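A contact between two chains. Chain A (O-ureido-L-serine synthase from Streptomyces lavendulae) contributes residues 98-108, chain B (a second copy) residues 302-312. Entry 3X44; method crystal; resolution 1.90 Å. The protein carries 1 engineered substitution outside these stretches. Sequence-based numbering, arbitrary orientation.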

# COMPACT_ATOMS: atom_id res chain seq x y z
N SER A 98 30.02 -0.81 -16.28
CA SER A 98 30.19 0.54 -15.74
C SER A 98 30.83 0.63 -14.36
O SER A 98 30.57 -0.20 -13.49
CB SER A 98 28.85 1.30 -15.75
OG SER A 98 28.06 0.96 -14.63
N VAL A 99 31.66 1.65 -14.17
CA VAL A 99 32.36 1.85 -12.91
C VAL A 99 31.39 2.08 -11.76
O VAL A 99 31.70 1.74 -10.62
CB VAL A 99 33.40 3.01 -13.01
CG1 VAL A 99 32.69 4.34 -13.33
CG2 VAL A 99 34.18 3.11 -11.71
N GLU A 100 30.22 2.64 -12.07
CA GLU A 100 29.20 2.88 -11.05
C GLU A 100 28.91 1.55 -10.34
O GLU A 100 28.67 1.52 -9.13
CB GLU A 100 27.91 3.42 -11.69
CG GLU A 100 27.98 4.90 -12.08
CD GLU A 100 28.33 5.10 -13.55
OE1 GLU A 100 28.92 4.18 -14.14
OE2 GLU A 100 28.00 6.17 -14.11
N ARG A 101 28.91 0.47 -11.10
CA ARG A 101 28.67 -0.86 -10.56
C ARG A 101 29.79 -1.22 -9.57
O ARG A 101 29.52 -1.73 -8.49
CB ARG A 101 28.64 -1.90 -11.68
CG ARG A 101 27.34 -1.94 -12.46
CD ARG A 101 27.58 -2.49 -13.87
NE ARG A 101 26.35 -3.01 -14.45
CZ ARG A 101 25.41 -2.26 -15.01
NH1 ARG A 101 25.57 -0.95 -15.08
NH2 ARG A 101 24.31 -2.83 -15.48
N ARG A 102 31.04 -0.96 -9.96
CA ARG A 102 32.16 -1.26 -9.07
C ARG A 102 32.04 -0.46 -7.76
O ARG A 102 32.25 -0.99 -6.67
CB ARG A 102 33.50 -0.89 -9.72
CG ARG A 102 33.90 -1.74 -10.92
CD ARG A 102 35.18 -1.15 -11.51
NE ARG A 102 35.45 -1.63 -12.86
CZ ARG A 102 36.64 -1.56 -13.45
NH1 ARG A 102 36.79 -2.02 -14.68
NH2 ARG A 102 37.67 -1.04 -12.81
N LYS A 103 31.69 0.81 -7.89
CA LYS A 103 31.59 1.67 -6.73
C LYS A 103 30.42 1.30 -5.83
O LYS A 103 30.53 1.36 -4.60
CB LYS A 103 31.46 3.13 -7.17
CG LYS A 103 32.79 3.76 -7.57
CD LYS A 103 32.62 5.22 -7.96
CE LYS A 103 33.94 5.84 -8.36
NZ LYS A 103 34.15 7.15 -7.69
N LEU A 104 29.31 0.91 -6.43
CA LEU A 104 28.14 0.54 -5.65
C LEU A 104 28.41 -0.72 -4.85
O LEU A 104 28.07 -0.81 -3.67
CB LEU A 104 26.92 0.35 -6.57
CG LEU A 104 26.17 1.65 -6.90
CD1 LEU A 104 24.84 1.33 -7.55
CD2 LEU A 104 25.96 2.45 -5.63
N ILE A 105 29.04 -1.70 -5.49
CA ILE A 105 29.37 -2.93 -4.81
C ILE A 105 30.27 -2.59 -3.62
O ILE A 105 30.06 -3.07 -2.50
CB ILE A 105 30.09 -3.91 -5.76
CG1 ILE A 105 29.10 -4.41 -6.83
CG2 ILE A 105 30.65 -5.10 -4.97
CD1 ILE A 105 29.73 -5.09 -8.03
N ARG A 106 31.25 -1.72 -3.85
CA ARG A 106 32.16 -1.30 -2.81
C ARG A 106 31.44 -0.59 -1.67
O ARG A 106 31.73 -0.83 -0.50
CB ARG A 106 33.23 -0.36 -3.38
CG ARG A 106 34.20 -1.03 -4.32
CD ARG A 106 35.24 -1.81 -3.54
NE ARG A 106 36.39 -2.15 -4.36
CZ ARG A 106 37.27 -3.10 -4.06
NH1 ARG A 106 37.13 -3.81 -2.95
NH2 ARG A 106 38.30 -3.33 -4.87
N ALA A 107 30.48 0.26 -2.02
CA ALA A 107 29.72 1.01 -1.03
C ALA A 107 29.04 0.10 0.00
O ALA A 107 29.05 0.38 1.20
CB ALA A 107 28.67 1.88 -1.72
N TYR A 108 28.46 -1.00 -0.47
CA TYR A 108 27.79 -1.93 0.43
C TYR A 108 28.78 -2.83 1.17
O TYR A 108 28.38 -3.67 1.97
CB TYR A 108 26.78 -2.78 -0.35
CG TYR A 108 25.56 -2.01 -0.80
CD1 TYR A 108 24.69 -1.43 0.14
CD2 TYR A 108 25.28 -1.83 -2.16
CE1 TYR A 108 23.57 -0.70 -0.28
CE2 TYR A 108 24.16 -1.11 -2.57
CZ TYR A 108 23.32 -0.55 -1.63
OH TYR A 108 22.22 0.16 -2.04
N LEU B 302 32.74 11.12 -0.64
CA LEU B 302 32.11 9.97 -0.03
C LEU B 302 32.88 8.73 -0.48
O LEU B 302 32.92 7.71 0.21
CB LEU B 302 30.65 9.86 -0.48
CG LEU B 302 29.96 8.55 -0.11
CD1 LEU B 302 29.89 8.44 1.42
CD2 LEU B 302 28.57 8.51 -0.72
N PHE B 303 33.51 8.85 -1.64
CA PHE B 303 34.28 7.75 -2.20
C PHE B 303 35.78 8.00 -2.24
O PHE B 303 36.51 7.38 -3.03
CB PHE B 303 33.75 7.43 -3.60
CG PHE B 303 32.47 6.64 -3.59
CD1 PHE B 303 31.24 7.26 -3.37
CD2 PHE B 303 32.49 5.25 -3.79
CE1 PHE B 303 30.06 6.53 -3.34
CE2 PHE B 303 31.32 4.51 -3.77
CZ PHE B 303 30.10 5.14 -3.54
N ASP B 304 36.26 8.91 -1.39
CA ASP B 304 37.69 9.19 -1.32
C ASP B 304 38.36 7.91 -0.82
O ASP B 304 37.94 7.34 0.18
CB ASP B 304 37.97 10.33 -0.33
CG ASP B 304 37.90 11.71 -0.97
OD1 ASP B 304 37.89 11.81 -2.22
OD2 ASP B 304 37.84 12.70 -0.22
N GLY B 305 39.39 7.45 -1.53
CA GLY B 305 40.09 6.25 -1.12
C GLY B 305 39.46 4.95 -1.59
O GLY B 305 39.98 3.86 -1.29
N VAL B 306 38.35 5.03 -2.31
CA VAL B 306 37.68 3.83 -2.80
C VAL B 306 38.44 3.24 -3.98
O VAL B 306 38.74 3.92 -4.95
CB VAL B 306 36.22 4.11 -3.21
CG1 VAL B 306 35.66 2.92 -3.98
CG2 VAL B 306 35.37 4.39 -1.97
N ASP B 307 38.73 1.95 -3.87
CA ASP B 307 39.47 1.21 -4.88
C ASP B 307 38.57 0.68 -5.99
O ASP B 307 37.66 -0.12 -5.75
CB ASP B 307 40.19 0.03 -4.20
CG ASP B 307 41.08 -0.74 -5.15
OD1 ASP B 307 41.79 -1.65 -4.67
OD2 ASP B 307 41.08 -0.45 -6.36
N GLU B 308 38.81 1.14 -7.22
CA GLU B 308 38.01 0.70 -8.36
C GLU B 308 38.64 -0.52 -9.04
O GLU B 308 38.07 -1.07 -9.99
CB GLU B 308 37.87 1.83 -9.37
CG GLU B 308 36.99 2.96 -8.90
CD GLU B 308 37.14 4.22 -9.74
OE1 GLU B 308 37.35 4.09 -10.96
OE2 GLU B 308 37.07 5.33 -9.17
N GLY B 309 39.81 -0.93 -8.55
CA GLY B 309 40.50 -2.07 -9.14
C GLY B 309 40.17 -3.42 -8.52
O GLY B 309 39.39 -3.50 -7.57
N SER B 310 40.78 -4.47 -9.05
CA SER B 310 40.55 -5.83 -8.56
C SER B 310 41.23 -6.06 -7.21
O SER B 310 42.29 -5.49 -6.93
CB SER B 310 41.08 -6.84 -9.57
OG SER B 310 40.29 -8.01 -9.56
N ASP B 311 40.62 -6.90 -6.38
CA ASP B 311 41.17 -7.20 -5.05
C ASP B 311 42.24 -8.29 -5.09
O ASP B 311 42.23 -9.21 -4.28
CB ASP B 311 40.05 -7.63 -4.10
CG ASP B 311 39.24 -6.46 -3.59
OD1 ASP B 311 39.83 -5.38 -3.40
OD2 ASP B 311 38.02 -6.62 -3.37
N ASP B 312 43.16 -8.18 -6.04
CA ASP B 312 44.23 -9.16 -6.19
C ASP B 312 45.03 -9.29 -4.89
O ASP B 312 45.41 -10.39 -4.49
CB ASP B 312 45.16 -8.75 -7.33
CG ASP B 312 44.46 -8.74 -8.68
OD1 ASP B 312 44.91 -8.00 -9.58
OD2 ASP B 312 43.47 -9.49 -8.85

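One face of a short helix in chain A lies against an irregular segment of chain B that includes a type II beta turn from Phe B303 to Val B306, and in the hydrogen bonds and salt bridges between them the helix supplies cationic side chains and the loop carbonyl oxygens and carboxylates. Two CA pairs set the register, Arg A102 CA with Glu B308 CA at 6.2 Å and Arg A106 CA with Val B306 CA at 7.5 Å, so one helical turn forward on chain A corresponds to two residues backward on chain B. Chain A meets this partner with Val A99, Arg A102, Lys A103, Arg A106 and Ala A107, a pattern of three- and four-residue steps that keeps the contact on one side, while Glu A100, Arg A101 and Ile A105 take no part.

At the start of the stretch, Ser A98 OG accepts a hydrogen bond from Arg A101 NH1 at 3.2 Å, a local tie out of reach of the chain B stretch. Val A99 opens the contact, Val A99 CG2 resting 3.4 Å from Glu B308 OE1, a packing contact with no polar bond.

Arg A102 then reaches out with a largely extended side chain, and Arg A102 NH2 donates to Glu B308 O at 2.8 Å. That oxygen sits at the edge of the guanidinium, near its plane, where the N-H groups point. Because the acceptor is backbone, the bond reads the path of the loop rather than the identity of the residue there.

The carboxylate of Glu B308 is approached instead by Lys A103. Lys A103 NZ lies 3.7 Å from Glu B308 OE2, a long salt bridge; Lys A103 CE comes closer to Glu B308 OE2, at 3.3 Å. The root of the same lysine meets an aromatic ring: Lys A103 CB is 3.7 Å from Phe B303 CE2, and the carbonyl Lys A103 O lies 3.4 Å from that same CE2, near the ring plane at its edge, where the ring hydrogens carry slight positive charge. Lys A103 O also accepts the helical bond from Ala A107 N at 2.8 Å.

Arg A106 is the centrepiece and has more of its surface covered by the partner stretch than any other residue here. Its chi2 of -78° (m) bends the chain before the guanidinium meets several acceptors. Arg A106 NE donates to Asp B307 O at 2.8 Å, Arg A106 NH2 makes a weak hydrogen bond to Gly B309 O at 2.9 Å, and a salt bridge joins the same arginine to Asp B311, with Arg A106 NH2 to Asp B311 OD1 and Arg A106 NH1 to Asp B311 OD2 both at 3.0 Å. Asp B307 CB lies over one guanidinium face; Asp B307 OD1, 3.9 Å from Arg A106 NH2, is well out of plane and contributes charge alone. Asp B307 OD2 instead accepts from Gly B309 N at 2.6 Å, bracing the loop. Nearer the helix axis, Arg A106 CB packs 4.1 Å from Val B306 CG1.

Ala A107 closes the contact, Ala A107 CB 4.0 Å from Phe B303 CZ, a small apolar touch set well apart from the Arg A106 guanidinium.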